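Local coordinates for protein ditrans,polycis-undecaprenyl-diphosphate synthase ((2E,6E)-farnesyl-diphosphate specific) (Acinetobacter baumannii, PDB 6ACS) that probably condenses eight isopentenyl diphosphates onto farnesyl diphosphate to make undecaprenyl diphosphate, the lipid carrier precursor for bacterial cell-wall polysaccharides, at residues 8-13 with 181-186. Sequence-based numbering, arbitrary orientation.
Sequences HLPQHV and VDLLIR
Asp182 has CG beside its own backbone N and anti to its carbonyl carbon (chi1 -64°), which swings the carboxylate toward the backbone N of Gln11, while His12, with CG anti to the backbone N (chi1 -174°), lays its imidazole against Val181. Asp182 OD2 takes the Gln11 N-H on its anti side at 2.6 Å from N to OD2, slightly out of the carboxylate plane, and the next amide, His12 N, adds a weak bond to the same oxygen. The other oxygen, OD1, accepts a hydrogen bond from Gln241 NE2, so both ends of this buried carboxylate have donors. In return, the carbonyl of His12 accepts two amides of the partner segment: Asp182 N reaches His12 O at 2.9 Å and Leu183 N shares that oxygen at 3.2 Å. This is where strands 12-17 and 183-186 begin to run side by side, parallel neighbours within the six-stranded sheet of the cis-prenyltransferase fold. The pairing carries on at Val13, whose CA approaches Leu183 O at 3.3 Å in a CA-H...O contact. Val181 CG2 sits over the centre of one face of the His12 ring, 12° off its normal, a CH-pi contact 3.7 Å from the centroid, and hydrogen bonds of NE2 with Thr58 OG1 and of ND1 with the carbonyl of Pro179 hold the ring's rotation. On the sheet face that carries Val13 and Leu183, Pro10 CB packs 4.2 Å from Leu183 CB and Val13 CG1 meets the tip of Ile185, CD1, at 4.2 Å; helix 218-235 covers this side through Leu225, Phe228 and Phe221. Farther along strand 183-186, Arg186, a predicted substrate-binding residue, forms a salt bridge with Asp18, the predicted catalytic and magnesium-binding aspartate.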
ATOM      1  N   HIS B   8      -4.443 -18.554 -13.085  1.00 28.66           N
ATOM      2  CA  HIS B   8      -3.566 -18.050 -12.032  1.00 30.86           C
ATOM      3  C   HIS B   8      -4.374 -17.872 -10.762  1.00 30.85           C
ATOM      4  O   HIS B   8      -5.348 -17.119 -10.745  1.00 32.37           O
ATOM      5  CB  HIS B   8      -2.952 -16.713 -12.438  1.00 35.05           C
ATOM      6  CG  HIS B   8      -2.235 -16.764 -13.747  1.00 43.97           C
ATOM      7  ND1 HIS B   8      -1.089 -17.506 -13.934  1.00 46.50           N
ATOM      8  CD2 HIS B   8      -2.521 -16.199 -14.943  1.00 45.56           C
ATOM      9  CE1 HIS B   8      -0.688 -17.381 -15.188  1.00 48.09           C
ATOM     10  NE2 HIS B   8      -1.540 -16.594 -15.821  1.00 47.13           N
ATOM     11  N   LEU B   9      -4.024 -18.632  -9.737  1.00 27.86           N
ATOM     12  CA  LEU B   9      -4.636 -18.568  -8.417  1.00 27.72           C
ATOM     13  C   LEU B   9      -3.782 -17.725  -7.484  1.00 24.17           C
ATOM     14  O   LEU B   9      -2.549 -17.807  -7.532  1.00 27.68           O
ATOM     15  CB  LEU B   9      -4.807 -19.961  -7.826  1.00 34.02           C
ATOM     16  CG  LEU B   9      -6.004 -20.727  -8.395  1.00 45.06           C
ATOM     17  CD1 LEU B   9      -5.853 -22.208  -8.127  1.00 47.85           C
ATOM     18  CD2 LEU B   9      -7.283 -20.187  -7.753  1.00 47.40           C
ATOM     19  N   PRO B  10      -4.373 -16.899  -6.631  1.00 23.40           N
ATOM     20  CA  PRO B  10      -3.559 -16.146  -5.665  1.00 24.68           C
ATOM     21  C   PRO B  10      -3.012 -17.064  -4.581  1.00 28.57           C
ATOM     22  O   PRO B  10      -3.657 -18.039  -4.179  1.00 29.00           O
ATOM     23  CB  PRO B  10      -4.543 -15.126  -5.078  1.00 26.66           C
ATOM     24  CG  PRO B  10      -5.884 -15.783  -5.212  1.00 28.17           C
ATOM     25  CD  PRO B  10      -5.815 -16.654  -6.474  1.00 25.26           C
ATOM     26  N   GLN B  11      -1.807 -16.726  -4.090  1.00 24.07           N
ATOM     27  CA  GLN B  11      -1.261 -17.443  -2.939  1.00 28.14           C
ATOM     28  C   GLN B  11      -1.811 -16.905  -1.628  1.00 24.53           C
ATOM     29  O   GLN B  11      -1.895 -17.635  -0.633  1.00 25.03           O
ATOM     30  CB  GLN B  11       0.267 -17.323  -2.895  1.00 33.71           C
ATOM     31  CG  GLN B  11       0.962 -17.521  -4.228  1.00 45.26           C
ATOM     32  CD  GLN B  11       2.080 -18.543  -4.161  1.00 55.56           C
ATOM     33  OE1 GLN B  11       2.482 -19.103  -5.186  1.00 66.19           O
ATOM     34  NE2 GLN B  11       2.584 -18.800  -2.959  1.00 53.02           N
ATOM     35  N   HIS B  12      -2.147 -15.625  -1.603  1.00 21.50           N
ATOM     36  CA  HIS B  12      -2.568 -14.955  -0.382  1.00 20.36           C
ATOM     37  C   HIS B  12      -3.642 -13.939  -0.757  1.00 21.53           C
ATOM     38  O   HIS B  12      -3.409 -13.014  -1.553  1.00 24.11           O
ATOM     39  CB  HIS B  12      -1.358 -14.310   0.299  1.00 17.12           C
ATOM     40  CG  HIS B  12      -1.636 -13.716   1.649  1.00 20.10           C
ATOM     41  ND1 HIS B  12      -0.622 -13.241   2.452  1.00 21.56           N
ATOM     42  CD2 HIS B  12      -2.790 -13.495   2.330  1.00 18.77           C
ATOM     43  CE1 HIS B  12      -1.136 -12.757   3.573  1.00 19.13           C
ATOM     44  NE2 HIS B  12      -2.447 -12.890   3.520  1.00 22.83           N
ATOM     45  N   VAL B  13      -4.837 -14.161  -0.214  1.00 20.09           N
ATOM     46  CA  VAL B  13      -5.989 -13.289  -0.408  1.00 21.27           C
ATOM     47  C   VAL B  13      -6.231 -12.530   0.883  1.00 19.35           C
ATOM     48  O   VAL B  13      -6.201 -13.116   1.972  1.00 22.12           O
ATOM     49  CB  VAL B  13      -7.247 -14.093  -0.784  1.00 23.19           C
ATOM     50  CG1 VAL B  13      -8.453 -13.150  -0.888  1.00 23.03           C
ATOM     51  CG2 VAL B  13      -7.010 -14.831  -2.079  1.00 22.61           C
ATOM     52  N   VAL B 181       0.695 -10.550  -0.125  1.00 21.13           N
ATOM     53  CA  VAL B 181      -0.704 -10.533  -0.558  1.00 21.29           C
ATOM     54  C   VAL B 181      -0.758 -10.331  -2.067  1.00 22.01           C
ATOM     55  O   VAL B 181      -0.189  -9.372  -2.606  1.00 22.37           O
ATOM     56  CB  VAL B 181      -1.498  -9.438   0.174  1.00 21.12           C
ATOM     57  CG1 VAL B 181      -2.944  -9.339  -0.394  1.00 21.97           C
ATOM     58  CG2 VAL B 181      -1.535  -9.715   1.682  1.00 22.07           C
ATOM     59  N   ASP B 182      -1.427 -11.256  -2.758  1.00 19.41           N
ATOM     60  CA  ASP B 182      -1.600 -11.202  -4.208  1.00 22.92           C
ATOM     61  C   ASP B 182      -2.894 -10.539  -4.611  1.00 20.62           C
ATOM     62  O   ASP B 182      -2.975  -9.928  -5.698  1.00 20.38           O
ATOM     63  CB  ASP B 182      -1.634 -12.612  -4.800  1.00 29.65           C
ATOM     64  CG  ASP B 182      -0.365 -13.345  -4.620  1.00 43.57           C
ATOM     65  OD1 ASP B 182       0.710 -12.770  -4.893  1.00 50.31           O
ATOM     66  OD2 ASP B 182      -0.444 -14.509  -4.212  1.00 49.50           O
ATOM     67  N   LEU B 183      -3.930 -10.733  -3.799  1.00 20.20           N
ATOM     68  CA  LEU B 183      -5.240 -10.194  -4.130  1.00 19.53           C
ATOM     69  C   LEU B 183      -5.855  -9.613  -2.872  1.00 20.40           C
ATOM     70  O   LEU B 183      -5.980 -10.320  -1.871  1.00 20.64           O
ATOM     71  CB  LEU B 183      -6.151 -11.296  -4.676  1.00 17.99           C
ATOM     72  CG  LEU B 183      -7.623 -10.909  -4.862  1.00 20.01           C
ATOM     73  CD1 LEU B 183      -7.794  -9.800  -5.922  1.00 20.04           C
ATOM     74  CD2 LEU B 183      -8.416 -12.158  -5.279  1.00 21.73           C
ATOM     75  N   LEU B 184      -6.272  -8.349  -2.930  1.00 19.30           N
ATOM     76  CA  LEU B 184      -6.963  -7.727  -1.808  1.00 19.36           C
ATOM     77  C   LEU B 184      -8.344  -7.318  -2.296  1.00 23.78           C
ATOM     78  O   LEU B 184      -8.456  -6.539  -3.242  1.00 23.57           O
ATOM     79  CB  LEU B 184      -6.178  -6.528  -1.268  1.00 21.11           C
ATOM     80  CG  LEU B 184      -6.736  -5.820  -0.023  1.00 24.13           C
ATOM     81  CD1 LEU B 184      -5.578  -5.111   0.695  1.00 31.09           C
ATOM     82  CD2 LEU B 184      -7.834  -4.839  -0.376  1.00 24.02           C
ATOM     83  N   ILE B 185      -9.383  -7.801  -1.618  1.00 19.16           N
ATOM     84  CA  ILE B 185     -10.778  -7.510  -1.943  1.00 19.56           C
ATOM     85  C   ILE B 185     -11.302  -6.525  -0.918  1.00 22.16           C
ATOM     86  O   ILE B 185     -11.152  -6.749   0.287  1.00 22.39           O
ATOM     87  CB  ILE B 185     -11.622  -8.794  -1.899  1.00 21.20           C
ATOM     88  CG1 ILE B 185     -11.188  -9.748  -2.989  1.00 22.25           C
ATOM     89  CG2 ILE B 185     -13.135  -8.494  -1.963  1.00 21.76           C
ATOM     90  CD1 ILE B 185     -11.682 -11.167  -2.751  1.00 23.45           C
ATOM     91  N   ARG B 186     -11.971  -5.478  -1.378  1.00 22.51           N
ATOM     92  CA  ARG B 186     -12.698  -4.617  -0.457  1.00 24.53           C
ATOM     93  C   ARG B 186     -14.152  -4.526  -0.882  1.00 25.55           C
ATOM     94  O   ARG B 186     -14.450  -4.067  -1.990  1.00 24.67           O
ATOM     95  CB  ARG B 186     -12.109  -3.225  -0.380  1.00 22.86           C
ATOM     96  CG  ARG B 186     -12.987  -2.432   0.537  1.00 27.18           C
ATOM     97  CD  ARG B 186     -12.462  -1.141   0.889  1.00 30.56           C
ATOM     98  NE  ARG B 186     -13.408  -0.490   1.793  1.00 30.47           N
ATOM     99  CZ  ARG B 186     -13.058   0.470   2.628  1.00 29.33           C
ATOM    100  NH1 ARG B 186     -11.802   0.869   2.654  1.00 33.53           N
ATOM    101  NH2 ARG B 186     -13.963   1.038   3.414  1.00 30.40           N
TER